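Long-range contacts in phosphoribosyltransferase (Thermus thermophilus, PDB 1WD5), which probably acts as a type I phosphoribosyltransferase, a class of glycosyltransferase, although its substrate and reaction are not established: residues 25-31 / 47-53; 115-120 / 145-149. All blocks are in the same frame, centred on the assembly; numbering follows the deposited sequence.

Contact 1 of 2, residues 25-31 / 47-53; sequences PVVLGLP and GELDVVL
E48 and P25 open a run of five backbone hydrogen bonds along two parallel strands and their immediate flanks, with E48 N donating to P25 O at 3.0 Å. E48 O is then taken by V27 N (2.8 Å), V27 O by D50 N, D50 O by G29 N, and G29 O by V52 N. Donor and acceptor roles alternate between the chains, in the usual parallel pattern. The last bond is the longest, 3.3 Å from V52 N to G29 O, and its donor stands 42° out of the carbonyl plane as the strand ends give way to loop. V27 O also receives a CA-H...O contact from L49 CA at 3.6 Å, and L49 CD2 lies against the same oxygen. The pairing joins the two strands of a beta-alpha-beta crossover through helix 33-45, in the central sheet of the phosphoribosyltransferase fold. The N-H and C=O groups of V26 and L28 turn the other way, to strand 122-126. D50 OD1 accepts a weak bond from V51 N and pairs with R110, while OD2 is held by A116 N; the E48 carboxylate bridges to R113 and R121. Side chains follow the same register: L28 CD2 runs alongside D50, 3.7 Å from D50 CB. Beyond the strands, L30 CD1 meets V52 CG1 at 3.5 Å. Because V51 CG2 is anti to its backbone N (CG1 at chi1 60°), it presses across the ring of P31, where its 3.5 Å approach to P31 CG is a close fit for two carbons.

Contact 2 of 2, residues 115-120 / 145-149; sequences KAARKG and QEGPR
The guanidinium of R118 meets the carboxylate of E146 at its edge, and K115 CE rests over the centre of one guanidinium face. E146 OE1 lies in the R118 plane and receives NH1 on its syn lone pair, 2.8 Å from R118 NH1 to E146 OE1 and nearly straight at 169°. The two planes are turned 63° apart, and NH1 to OE1 is the hydrogen bond between the groups. The K115 side chain runs toward that of E146 from the opposite direction, and its NZ meets OE2 on the syn side, 24° out of the carboxylate plane, at a short 2.5 Å whose exact value deserves caution. The lysine chain is extended throughout, which carries its amine past the R118 face to that oxygen. E146 CG sits anti to its own carbonyl carbon and the chain runs on extended, delivering the carboxylate to both cations. A water donates to E146 OE2 at 3.1 Å and accepts a weak bond from R118 NH1. Further along, the backbones take over: G120 N binds G147 O at 2.7 Å, and P148 CA directs a CA-H...O contact to R118 O (3.5 Å). R149 CB packs on G120 C, while its guanidinium turns away to D122 and E23. The side chains of K115, R118 and E146 form a salt-bridge network which, with the backbone bond, ties together the loops that lead into strands 122-126 and 150-155, adjacent parallel strands of the phosphoribosyltransferase sheet.

Contacts 1 and 2 have centres about 11 Å apart and show how a buried strand pair can be tied to a pair of surface loops. The direct tie is D50 of contact 1, whose OD2 lies 3.1 Å from A116 N and so joins strand 48-51 to the loop of contact 2; R118 adds a long, weak ion pair to the same carboxylate. V26 CG2 also packs on A117 O at 3.6 Å. Strand 122-126, which follows 115-120, runs beside 26-29, so the loops meet where the sheet strands begin. In type I phosphoribosyltransferases the substrate site lies at the strands' C-terminal ends, so contact 2 is probably remote from it.

Contact 1 of 2, residues 25-31 / 47-53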
loop_
_atom_site.group_PDB
_atom_site.type_symbol
_atom_site.label_atom_id
_atom_site.label_comp_id
_atom_site.label_asym_id
_atom_site.label_seq_id
_atom_site.Cartn_x
_atom_site.Cartn_y
_atom_site.Cartn_z
ATOM N N PRO A 25 -2.588 12.824 -9.259
ATOM C CA PRO A 25 -2.450 12.027 -8.042
ATOM C C PRO A 25 -1.070 11.445 -7.784
ATOM O O PRO A 25 -0.296 11.214 -8.709
ATOM C CB PRO A 25 -3.493 10.937 -8.237
ATOM C CG PRO A 25 -3.404 10.686 -9.712
ATOM C CD PRO A 25 -3.354 12.089 -10.284
ATOM N N VAL A 26 -0.765 11.238 -6.508
ATOM C CA VAL A 26 0.482 10.613 -6.111
ATOM C C VAL A 26 0.025 9.167 -5.947
ATOM O O VAL A 26 -0.821 8.875 -5.099
ATOM C CB VAL A 26 0.988 11.137 -4.747
ATOM C CG1 VAL A 26 2.243 10.389 -4.333
ATOM C CG2 VAL A 26 1.273 12.622 -4.839
ATOM N N VAL A 27 0.551 8.277 -6.779
ATOM C CA VAL A 27 0.182 6.866 -6.729
ATOM C C VAL A 27 1.226 6.101 -5.925
ATOM O O VAL A 27 2.374 5.964 -6.352
ATOM C CB VAL A 27 0.089 6.278 -8.151
ATOM C CG1 VAL A 27 -0.451 4.854 -8.102
ATOM C CG2 VAL A 27 -0.811 7.153 -9.010
ATOM N N LEU A 28 0.819 5.610 -4.757
ATOM C CA LEU A 28 1.713 4.871 -3.872
ATOM C C LEU A 28 1.518 3.371 -3.992
ATOM O O LEU A 28 0.419 2.859 -3.776
ATOM C CB LEU A 28 1.476 5.293 -2.419
ATOM C CG LEU A 28 1.634 6.784 -2.110
ATOM C CD1 LEU A 28 1.423 7.017 -0.620
ATOM C CD2 LEU A 28 3.022 7.259 -2.531
ATOM N N GLY A 29 2.590 2.663 -4.333
ATOM C CA GLY A 29 2.497 1.224 -4.464
ATOM C C GLY A 29 3.142 0.497 -3.300
ATOM O O GLY A 29 4.207 0.895 -2.824
ATOM N N LEU A 30 2.490 -0.556 -2.819
ATOM C CA LEU A 30 3.051 -1.342 -1.725
ATOM C C LEU A 30 4.094 -2.277 -2.329
ATOM O O LEU A 30 3.857 -2.878 -3.369
ATOM C CB LEU A 30 1.962 -2.166 -1.032
ATOM C CG LEU A 30 1.068 -1.463 -0.001
ATOM C CD1 LEU A 30 0.289 -0.333 -0.651
ATOM C CD2 LEU A 30 0.112 -2.483 0.606
ATOM N N PRO A 31 5.266 -2.406 -1.687
ATOM C CA PRO A 31 6.342 -3.278 -2.179
ATOM C C PRO A 31 5.887 -4.736 -2.149
ATOM O O PRO A 31 5.164 -5.124 -1.231
ATOM C CB PRO A 31 7.477 -3.031 -1.183
ATOM C CG PRO A 31 7.161 -1.680 -0.593
ATOM C CD PRO A 31 5.666 -1.726 -0.446
ATOM N N GLY A 47 0.012 10.787 -13.306
ATOM C CA GLY A 47 0.353 11.078 -11.926
ATOM C C GLY A 47 1.824 10.850 -11.627
ATOM O O GLY A 47 2.647 10.733 -12.539
ATOM N N GLU A 48 2.144 10.777 -10.341
ATOM C CA GLU A 48 3.515 10.576 -9.882
ATOM C C GLU A 48 3.636 9.290 -9.061
ATOM O O GLU A 48 2.875 9.068 -8.122
ATOM C CB GLU A 48 3.944 11.787 -9.049
ATOM C CG GLU A 48 5.254 11.619 -8.304
ATOM C CD GLU A 48 5.754 12.925 -7.712
ATOM O OE1 GLU A 48 4.922 13.702 -7.201
ATOM O OE2 GLU A 48 6.979 13.169 -7.750
ATOM N N LEU A 49 4.603 8.449 -9.411
ATOM C CA LEU A 49 4.797 7.176 -8.721
ATOM C C LEU A 49 5.802 7.220 -7.577
ATOM O O LEU A 49 6.851 7.855 -7.670
ATOM C CB LEU A 49 5.217 6.105 -9.734
ATOM C CG LEU A 49 5.510 4.664 -9.290
ATOM C CD1 LEU A 49 6.864 4.581 -8.617
ATOM C CD2 LEU A 49 4.406 4.170 -8.367
ATOM N N ASP A 50 5.456 6.547 -6.488
ATOM C CA ASP A 50 6.338 6.443 -5.333
ATOM C C ASP A 50 5.937 5.186 -4.583
ATOM O O ASP A 50 4.945 4.531 -4.920
ATOM C CB ASP A 50 6.230 7.671 -4.414
ATOM C CG ASP A 50 7.351 7.726 -3.379
ATOM O OD1 ASP A 50 8.297 6.914 -3.469
ATOM O OD2 ASP A 50 7.298 8.585 -2.478
ATOM N N VAL A 51 6.718 4.837 -3.575
ATOM C CA VAL A 51 6.438 3.650 -2.798
ATOM C C VAL A 51 6.009 4.063 -1.396
ATOM O O VAL A 51 6.426 5.108 -0.896
ATOM C CB VAL A 51 7.695 2.768 -2.705
ATOM C CG1 VAL A 51 8.825 3.554 -2.041
ATOM C CG2 VAL A 51 7.399 1.510 -1.926
ATOM N N VAL A 52 5.155 3.257 -0.777
ATOM C CA VAL A 52 4.726 3.536 0.583
ATOM C C VAL A 52 5.482 2.520 1.416
ATOM O O VAL A 52 5.430 1.318 1.144
ATOM C CB VAL A 52 3.189 3.385 0.764
ATOM C CG1 VAL A 52 2.725 2.009 0.336
ATOM C CG2 VAL A 52 2.818 3.657 2.214
ATOM N N LEU A 53 6.210 3.016 2.411
ATOM C CA LEU A 53 7.034 2.177 3.268
ATOM C C LEU A 53 6.536 2.215 4.707
ATOM O O LEU A 53 6.757 3.191 5.430
ATOM C CB LEU A 53 8.481 2.664 3.181
ATOM C CG LEU A 53 9.076 2.530 1.770
ATOM C CD1 LEU A 53 10.282 3.448 1.588
ATOM C CD2 LEU A 53 9.466 1.074 1.544
#

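Contact 2 of 2, residues 115-120 / 145-149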
loop_
_atom_site.group_PDB
_atom_site.type_symbol
_atom_site.label_atom_id
_atom_site.label_comp_id
_atom_site.label_asym_id
_atom_site.label_seq_id
_atom_site.Cartn_x
_atom_site.Cartn_y
_atom_site.Cartn_z
ATOM N N LYS A 115 11.268 10.666 -1.140
ATOM C CA LYS A 115 9.847 10.628 -0.822
ATOM C C LYS A 115 9.108 11.814 -1.427
ATOM O O LYS A 115 9.463 12.969 -1.182
ATOM C CB LYS A 115 9.643 10.620 0.693
ATOM C CG LYS A 115 8.179 10.594 1.097
ATOM C CD LYS A 115 8.004 10.525 2.603
ATOM C CE LYS A 115 6.525 10.436 2.949
ATOM N NZ LYS A 115 6.296 10.334 4.409
ATOM N N ALA A 116 8.080 11.526 -2.220
ATOM C CA ALA A 116 7.290 12.576 -2.850
ATOM C C ALA A 116 6.315 13.149 -1.829
ATOM O O ALA A 116 5.844 12.434 -0.945
ATOM C CB ALA A 116 6.524 12.014 -4.045
ATOM N N ALA A 117 6.021 14.441 -1.951
ATOM C CA ALA A 117 5.099 15.106 -1.038
ATOM C C ALA A 117 3.708 14.499 -1.170
ATOM O O ALA A 117 3.313 14.064 -2.254
ATOM C CB ALA A 117 5.052 16.608 -1.342
ATOM N N ARG A 118 2.968 14.465 -0.066
ATOM C CA ARG A 118 1.620 13.904 -0.064
ATOM C C ARG A 118 0.588 14.882 0.487
ATOM O O ARG A 118 -0.597 14.805 0.158
ATOM C CB ARG A 118 1.608 12.613 0.757
ATOM C CG ARG A 118 2.543 11.553 0.191
ATOM C CD ARG A 118 2.882 10.466 1.195
ATOM N NE ARG A 118 3.818 9.505 0.619
ATOM C CZ ARG A 118 4.340 8.474 1.269
ATOM N NH1 ARG A 118 4.023 8.257 2.539
ATOM N NH2 ARG A 118 5.178 7.656 0.646
ATOM N N LYS A 119 1.051 15.806 1.324
ATOM C CA LYS A 119 0.182 16.800 1.938
ATOM C C LYS A 119 -0.666 17.572 0.934
ATOM O O LYS A 119 -0.147 18.145 -0.025
ATOM C CB LYS A 119 1.016 17.789 2.760
ATOM C CG LYS A 119 0.189 18.841 3.482
ATOM C CD LYS A 119 1.071 19.783 4.289
ATOM C CE LYS A 119 0.237 20.793 5.066
ATOM N NZ LYS A 119 1.089 21.684 5.904
ATOM N N GLY A 120 -1.975 17.586 1.171
ATOM C CA GLY A 120 -2.886 18.305 0.296
ATOM C C GLY A 120 -2.980 17.809 -1.139
ATOM O O GLY A 120 -3.411 18.547 -2.024
ATOM N N GLN A 145 -2.207 10.310 8.410
ATOM C CA GLN A 145 -1.566 11.276 9.293
ATOM C C GLN A 145 -0.713 12.269 8.514
ATOM O O GLN A 145 -0.151 13.196 9.095
ATOM C CB GLN A 145 -0.683 10.557 10.319
ATOM C CG GLN A 145 -1.442 9.675 11.294
ATOM C CD GLN A 145 -2.427 10.457 12.147
ATOM O OE1 GLN A 145 -3.401 11.016 11.641
ATOM N NE2 GLN A 145 -2.175 10.499 13.450
ATOM N N GLU A 146 -0.618 12.087 7.199
ATOM C CA GLU A 146 0.207 12.972 6.384
ATOM C C GLU A 146 -0.545 14.113 5.710
ATOM O O GLU A 146 0.010 14.824 4.874
ATOM C CB GLU A 146 0.982 12.143 5.351
ATOM C CG GLU A 146 1.839 11.068 6.015
ATOM C CD GLU A 146 2.689 10.271 5.045
ATOM O OE1 GLU A 146 2.140 9.737 4.058
ATOM O OE2 GLU A 146 3.911 10.169 5.280
ATOM N N GLY A 147 -1.807 14.292 6.084
ATOM C CA GLY A 147 -2.605 15.369 5.528
ATOM C C GLY A 147 -2.925 15.348 4.042
ATOM O O GLY A 147 -2.892 16.396 3.400
ATOM N N PRO A 148 -3.234 14.183 3.454
ATOM C CA PRO A 148 -3.550 14.174 2.024
ATOM C C PRO A 148 -4.940 14.766 1.802
ATOM O O PRO A 148 -5.785 14.732 2.698
ATOM C CB PRO A 148 -3.489 12.694 1.674
ATOM C CG PRO A 148 -3.992 12.057 2.915
ATOM C CD PRO A 148 -3.256 12.816 3.998
ATOM N N ARG A 149 -5.169 15.315 0.613
ATOM C CA ARG A 149 -6.462 15.909 0.283
ATOM C C ARG A 149 -7.521 14.825 0.154
ATOM O O ARG A 149 -8.667 15.000 0.573
ATOM C CB ARG A 149 -6.374 16.684 -1.037
ATOM C CG ARG A 149 -7.652 17.423 -1.389
ATOM C CD ARG A 149 -7.492 18.310 -2.615
ATOM N NE ARG A 149 -7.421 17.555 -3.864
ATOM C CZ ARG A 149 -7.395 18.118 -5.069
ATOM N NH1 ARG A 149 -7.431 19.441 -5.184
ATOM N NH2 ARG A 149 -7.346 17.368 -6.160
HETATM O O HOH W 1 5.278 7.396 5.109
#